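Local coordinates for xyloglucanase (Paenibacillus pabuli, PDB 2JEP), which hydrolyses xyloglucan of the plant cell wall as a family 5 endo-beta-1,4-glucanase, at residues A[160-165]-A[207-212]; A[201-206]-A[222-227]. All coordinates share one frame; numbering follows the deposited sequence.

Helix 193-211 takes part in both contacts: interaction 1 sets its C-terminal end against helix 150-167, and interaction 2 sets its middle against strand 222-225, which follows it in the barrel. Their centres lie about 12 Å apart, and the two contacts touch directly. The rings of Trp161 and Phe206 meet edge-to-face, with Trp161 CE2 and Phe206 CD1 3.5 Å apart, and Val210 CG1 reaches Leu222 CD2 at 3.9 Å. Interaction 2 extends toward the C-terminal ends of the barrel strands, where this fold carries its active site; the Pro225 side chain is about 13 Å from a bound calcium ion. Interaction 1 belongs to the outer helical layer.

Interaction 1: residues A[160-165]-A[207-212]; sequences VWQQIA and VDTVRQ
Ala165 N donates to Trp161 O at 2.9 Å, the helical bond that sets these two residues one turn apart, and both rest against a single methyl of Val210. CG2 of Val210 lies 4.1 Å from Trp161 CE3 and equally 4.1 Å from Ala165 CB. With CG1 anti to the backbone N (chi1 166°), CG2 is the branch left to face helix 150-167. The indole and the valine lie side by side and point the same way, while Ile164 CD1 sits over one face of the indole, offset toward its rim. Trp161 NE1 is bonded to Ser179 O, which ties the ring to the residue just after strand 175-178.

A second pair, partly exposed, meets at Gln162 and Thr209. Here Thr209 CG2 reaches Gln162 CG at 3.4 Å, a close contact between two aliphatic groups whose side chains cross at about a right angle. Thr209 OG1 stands anti to the carbonyl carbon (chi1 -63°) and bonds to Ile205 O in its own helix, so the methyl is the branch presented to Gln162.

The helix axes approach to 8.9 Å and cross at -38°. Phe177 of strand 175-178 touches both Ala165 and Val210, which puts these two on the barrel side of the interface. Such packing joins consecutive helices in the outer layer of a (beta/alpha)8, or TIM, barrel.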
loop_
_atom_site.group_PDB
_atom_site.type_symbol
_atom_site.label_atom_id
_atom_site.label_comp_id
_atom_site.label_asym_id
_atom_site.label_seq_id
_atom_site.Cartn_x
_atom_site.Cartn_y
_atom_site.Cartn_z
ATOM N N VAL A 160 0.849 -16.652 10.944
ATOM C CA VAL A 160 -0.061 -15.525 10.805
ATOM C C VAL A 160 -0.675 -15.533 9.408
ATOM O O VAL A 160 -1.898 -15.459 9.277
ATOM C CB VAL A 160 0.666 -14.219 11.154
ATOM C CG1 VAL A 160 -0.138 -12.987 10.718
ATOM C CG2 VAL A 160 0.949 -14.203 12.649
ATOM N N TRP A 161 0.139 -15.659 8.345
ATOM C CA TRP A 161 -0.464 -15.685 7.009
ATOM C C TRP A 161 -1.320 -16.912 6.767
ATOM O O TRP A 161 -2.300 -16.837 6.035
ATOM C CB TRP A 161 0.570 -15.498 5.887
ATOM C CG TRP A 161 0.690 -14.065 5.510
ATOM C CD1 TRP A 161 1.781 -13.240 5.645
ATOM C CD2 TRP A 161 -0.345 -13.260 4.931
ATOM N NE1 TRP A 161 1.474 -11.998 5.185
ATOM C CE2 TRP A 161 0.177 -11.973 4.745
ATOM C CE3 TRP A 161 -1.655 -13.515 4.520
ATOM C CZ2 TRP A 161 -0.580 -10.940 4.200
ATOM C CZ3 TRP A 161 -2.391 -12.484 3.989
ATOM C CH2 TRP A 161 -1.855 -11.215 3.850
ATOM N N GLN A 162 -0.975 -18.038 7.398
ATOM C CA GLN A 162 -1.838 -19.221 7.255
ATOM C C GLN A 162 -3.248 -18.873 7.708
ATOM O O GLN A 162 -4.243 -19.230 7.058
ATOM C CB GLN A 162 -1.330 -20.377 8.113
ATOM C CG GLN A 162 -0.199 -21.193 7.587
ATOM C CD GLN A 162 0.145 -22.349 8.520
ATOM O OE1 GLN A 162 -0.396 -22.452 9.610
ATOM N NE2 GLN A 162 1.054 -23.215 8.089
ATOM N N GLN A 163 -3.334 -18.227 8.860
ATOM C CA GLN A 163 -4.636 -17.876 9.442
ATOM C C GLN A 163 -5.384 -16.819 8.655
ATOM O O GLN A 163 -6.588 -16.927 8.454
ATOM C CB GLN A 163 -4.439 -17.416 10.881
ATOM C CG GLN A 163 -3.959 -18.502 11.808
ATOM C CD GLN A 163 -3.572 -17.935 13.130
ATOM O OE1 GLN A 163 -4.439 -17.624 13.958
ATOM N NE2 GLN A 163 -2.278 -17.751 13.340
ATOM N N ILE A 164 -4.694 -15.764 8.236
ATOM C CA ILE A 164 -5.392 -14.711 7.461
ATOM C C ILE A 164 -5.877 -15.321 6.146
ATOM O O ILE A 164 -7.027 -15.138 5.732
ATOM C CB ILE A 164 -4.429 -13.530 7.148
ATOM C CG1 ILE A 164 -3.914 -12.855 8.416
ATOM C CG2 ILE A 164 -5.108 -12.528 6.210
ATOM C CD1 ILE A 164 -2.670 -11.983 8.195
ATOM N N ALA A 165 -5.003 -16.066 5.470
ATOM C CA ALA A 165 -5.383 -16.638 4.183
ATOM C C ALA A 165 -6.576 -17.584 4.339
ATOM O O ALA A 165 -7.527 -17.535 3.570
ATOM C CB ALA A 165 -4.201 -17.351 3.517
ATOM N N VAL A 207 4.169 -16.265 -0.150
ATOM C CA VAL A 207 3.582 -16.816 -1.368
ATOM C C VAL A 207 3.255 -18.302 -1.179
ATOM O O VAL A 207 2.128 -18.733 -1.410
ATOM C CB VAL A 207 4.500 -16.587 -2.596
ATOM C CG1 VAL A 207 4.024 -17.415 -3.801
ATOM C CG2 VAL A 207 4.607 -15.063 -2.966
ATOM N N ASP A 208 4.241 -19.068 -0.744
ATOM C CA ASP A 208 4.044 -20.512 -0.662
ATOM C C ASP A 208 3.034 -20.892 0.413
ATOM O O ASP A 208 2.259 -21.834 0.242
ATOM C CB ASP A 208 5.355 -21.211 -0.364
ATOM C CG ASP A 208 6.388 -21.080 -1.495
ATOM O OD1 ASP A 208 6.019 -20.867 -2.654
ATOM O OD2 ASP A 208 7.585 -21.233 -1.210
ATOM N N THR A 209 3.032 -20.165 1.528
ATOM C CA THR A 209 2.074 -20.447 2.581
ATOM C C THR A 209 0.656 -20.172 2.113
ATOM O O THR A 209 -0.250 -20.982 2.323
ATOM C CB THR A 209 2.405 -19.595 3.844
ATOM O OG1 THR A 209 3.696 -19.963 4.348
ATOM C CG2 THR A 209 1.381 -19.774 4.934
ATOM N N VAL A 210 0.446 -19.016 1.492
ATOM C CA VAL A 210 -0.895 -18.682 1.014
ATOM C C VAL A 210 -1.382 -19.712 0.007
ATOM O O VAL A 210 -2.548 -20.139 0.064
ATOM C CB VAL A 210 -0.922 -17.255 0.415
ATOM C CG1 VAL A 210 -2.208 -17.026 -0.389
ATOM C CG2 VAL A 210 -0.748 -16.233 1.537
ATOM N N ARG A 211 -0.525 -20.105 -0.931
ATOM C CA ARG A 211 -0.978 -21.019 -1.973
ATOM C C ARG A 211 -1.443 -22.350 -1.391
ATOM O O ARG A 211 -2.319 -22.981 -1.956
ATOM C CB ARG A 211 0.132 -21.299 -2.984
ATOM C CG ARG A 211 0.596 -20.131 -3.825
ATOM C CD ARG A 211 -0.500 -19.329 -4.431
ATOM N NE ARG A 211 0.001 -18.316 -5.329
ATOM C CZ ARG A 211 -0.732 -17.313 -5.774
ATOM N NH1 ARG A 211 -1.976 -17.150 -5.337
ATOM N NH2 ARG A 211 -0.194 -16.457 -6.625
ATOM N N GLN A 212 -0.831 -22.782 -0.299
ATOM C CA GLN A 212 -1.135 -24.107 0.259
ATOM C C GLN A 212 -2.337 -24.108 1.204
ATOM O O GLN A 212 -2.695 -25.160 1.747
ATOM C CB GLN A 212 0.097 -24.677 0.925
ATOM C CG GLN A 212 1.203 -24.952 -0.067
ATOM C CD GLN A 212 2.444 -25.424 0.616
ATOM O OE1 GLN A 212 3.348 -24.636 0.894
ATOM N NE2 GLN A 212 2.485 -26.711 0.938
#

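Interaction 2: residues A[201-206]-A[222-227]; sequences AYNQIF and LLVPGW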
loop_
_atom_site.group_PDB
_atom_site.type_symbol
_atom_site.label_atom_id
_atom_site.label_comp_id
_atom_site.label_asym_id
_atom_site.label_seq_id
_atom_site.Cartn_x
_atom_site.Cartn_y
_atom_site.Cartn_z
ATOM N N ALA A 201 13.040 -13.659 1.740
ATOM C CA ALA A 201 12.568 -14.890 2.378
ATOM C C ALA A 201 11.139 -14.730 2.867
ATOM O O ALA A 201 10.333 -15.637 2.721
ATOM C CB ALA A 201 13.499 -15.309 3.509
ATOM N N TYR A 202 10.811 -13.579 3.460
ATOM C CA TYR A 202 9.435 -13.342 3.903
ATOM C C TYR A 202 8.503 -13.412 2.696
ATOM O O TYR A 202 7.455 -14.054 2.743
ATOM C CB TYR A 202 9.266 -11.998 4.633
ATOM C CG TYR A 202 10.190 -11.731 5.799
ATOM C CD1 TYR A 202 10.805 -12.751 6.508
ATOM C CD2 TYR A 202 10.432 -10.421 6.217
ATOM C CE1 TYR A 202 11.670 -12.480 7.535
ATOM C CE2 TYR A 202 11.299 -10.140 7.252
ATOM C CZ TYR A 202 11.931 -11.168 7.915
ATOM O OH TYR A 202 12.807 -10.867 8.919
ATOM N N ASN A 203 8.862 -12.737 1.605
ATOM C CA ASN A 203 7.964 -12.778 0.442
ATOM C C ASN A 203 7.755 -14.212 -0.041
ATOM O O ASN A 203 6.643 -14.573 -0.410
ATOM C CB ASN A 203 8.482 -11.915 -0.715
ATOM C CG ASN A 203 8.203 -10.434 -0.527
ATOM O OD1 ASN A 203 7.244 -10.059 0.134
ATOM N ND2 ASN A 203 9.020 -9.576 -1.155
ATOM N N GLN A 204 8.819 -15.007 -0.046
ATOM C CA GLN A 204 8.705 -16.411 -0.512
ATOM C C GLN A 204 7.829 -17.246 0.411
ATOM O O GLN A 204 6.996 -18.032 -0.032
ATOM C CB GLN A 204 10.093 -17.028 -0.658
ATOM C CG GLN A 204 10.044 -18.390 -1.349
ATOM C CD GLN A 204 9.556 -18.247 -2.780
ATOM O OE1 GLN A 204 10.252 -17.667 -3.626
ATOM N NE2 GLN A 204 8.337 -18.717 -3.054
ATOM N N ILE A 205 8.051 -17.102 1.716
ATOM C CA ILE A 205 7.218 -17.789 2.721
ATOM C C ILE A 205 5.751 -17.411 2.571
ATOM O O ILE A 205 4.850 -18.279 2.613
ATOM C CB ILE A 205 7.726 -17.464 4.165
ATOM C CG1 ILE A 205 9.093 -18.117 4.399
ATOM C CG2 ILE A 205 6.733 -17.951 5.228
ATOM C CD1 ILE A 205 9.886 -17.483 5.554
ATOM N N PHE A 206 5.501 -16.115 2.418
ATOM C CA PHE A 206 4.134 -15.639 2.200
ATOM C C PHE A 206 3.504 -16.328 0.996
ATOM O O PHE A 206 2.395 -16.877 1.087
ATOM C CB PHE A 206 4.159 -14.106 2.051
ATOM C CG PHE A 206 2.986 -13.527 1.339
ATOM C CD1 PHE A 206 1.764 -13.377 1.971
ATOM C CD2 PHE A 206 3.109 -13.058 0.039
ATOM C CE1 PHE A 206 0.698 -12.760 1.298
ATOM C CE2 PHE A 206 2.064 -12.456 -0.613
ATOM C CZ PHE A 206 0.847 -12.314 0.011
ATOM N N LEU A 222 -1.204 -11.861 -5.543
ATOM C CA LEU A 222 -0.448 -11.577 -4.334
ATOM C C LEU A 222 0.537 -10.455 -4.621
ATOM O O LEU A 222 1.267 -10.506 -5.609
ATOM C CB LEU A 222 0.329 -12.818 -3.917
ATOM C CG LEU A 222 -0.492 -14.098 -3.691
ATOM C CD1 LEU A 222 0.429 -15.255 -3.300
ATOM C CD2 LEU A 222 -1.570 -13.889 -2.669
ATOM N N LEU A 223 0.540 -9.442 -3.755
ATOM C CA LEU A 223 1.323 -8.226 -3.928
ATOM C C LEU A 223 2.504 -8.253 -2.954
ATOM O O LEU A 223 2.298 -8.485 -1.764
ATOM C CB LEU A 223 0.429 -7.017 -3.649
ATOM C CG LEU A 223 1.021 -5.609 -3.663
ATOM C CD1 LEU A 223 1.554 -5.292 -5.063
ATOM C CD2 LEU A 223 0.019 -4.573 -3.241
ATOM N N VAL A 224 3.718 -8.035 -3.473
ATOM C CA VAL A 224 4.931 -8.073 -2.676
ATOM C C VAL A 224 5.770 -6.823 -2.949
ATOM O O VAL A 224 5.883 -6.389 -4.094
ATOM C CB VAL A 224 5.780 -9.355 -2.921
ATOM C CG1 VAL A 224 4.946 -10.581 -2.576
ATOM C CG2 VAL A 224 6.320 -9.443 -4.349
ATOM N N PRO A 225 6.376 -6.250 -1.899
ATOM C CA PRO A 225 7.301 -5.167 -2.088
ATOM C C PRO A 225 8.756 -5.586 -2.062
ATOM O O PRO A 225 9.083 -6.683 -1.633
ATOM C CB PRO A 225 7.027 -4.309 -0.851
ATOM C CG PRO A 225 6.840 -5.355 0.226
ATOM C CD PRO A 225 6.160 -6.519 -0.468
ATOM N N GLY A 226 9.609 -4.658 -2.482
ATOM C CA GLY A 226 11.015 -4.692 -2.132
ATOM C C GLY A 226 11.310 -3.795 -0.941
ATOM O O GLY A 226 10.438 -3.477 -0.139
ATOM N N TRP A 227 12.572 -3.420 -0.802
ATOM C CA TRP A 227 13.078 -2.726 0.372
ATOM C C TRP A 227 12.411 -1.367 0.574
ATOM O O TRP A 227 12.532 -0.478 -0.276
ATOM C CB TRP A 227 14.583 -2.521 0.200
ATOM C CG TRP A 227 15.291 -1.956 1.376
ATOM C CD1 TRP A 227 15.610 -0.654 1.609
ATOM C CD2 TRP A 227 15.856 -2.706 2.455
ATOM N NE1 TRP A 227 16.329 -0.544 2.765
ATOM C CE2 TRP A 227 16.490 -1.788 3.316
ATOM C CE3 TRP A 227 15.887 -4.070 2.781
ATOM C CZ2 TRP A 227 17.152 -2.178 4.470
ATOM C CZ3 TRP A 227 16.541 -4.459 3.920
ATOM C CH2 TRP A 227 17.166 -3.519 4.759
#
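Asn203 and Phe206, one helical turn apart, rest on Leu222, Val224 and Pro225 in a beta-alpha-beta unit of the TIM barrel: helix 193-211 runs back at 172° to strand 222-225, the axes 9.2 Å apart. Phe206 CE2 lies 3.7 Å from Leu222 CB and 4.0 Å from Val224 CG1, and CZ approaches Leu222 CD2 at 3.9 Å. CG anti to the backbone N (chi1 158°) carries the ring out toward the strand, where CE2 reaches both residues. Asn203 lays its amide over Val224, with OD1 3.5 Å from CB, and its ND2 donates to Pro225 O at 2.9 Å with an N-H...O angle of 155°.

Further out, OD1 of Asn203 is hydrogen-bonded to Ser179 OG, so both ends of the buried amide have partners and its rotation is fixed. An alanine here would probably leave Pro225 O and Ser179 OG without this mate and open a gap over Val224. Strand 222-225 is held between its parallel neighbours by backbone bonds from Leu223 to Phe177 and Ser179 on one flank, and from Leu222 and Val224 to Met260 on the other.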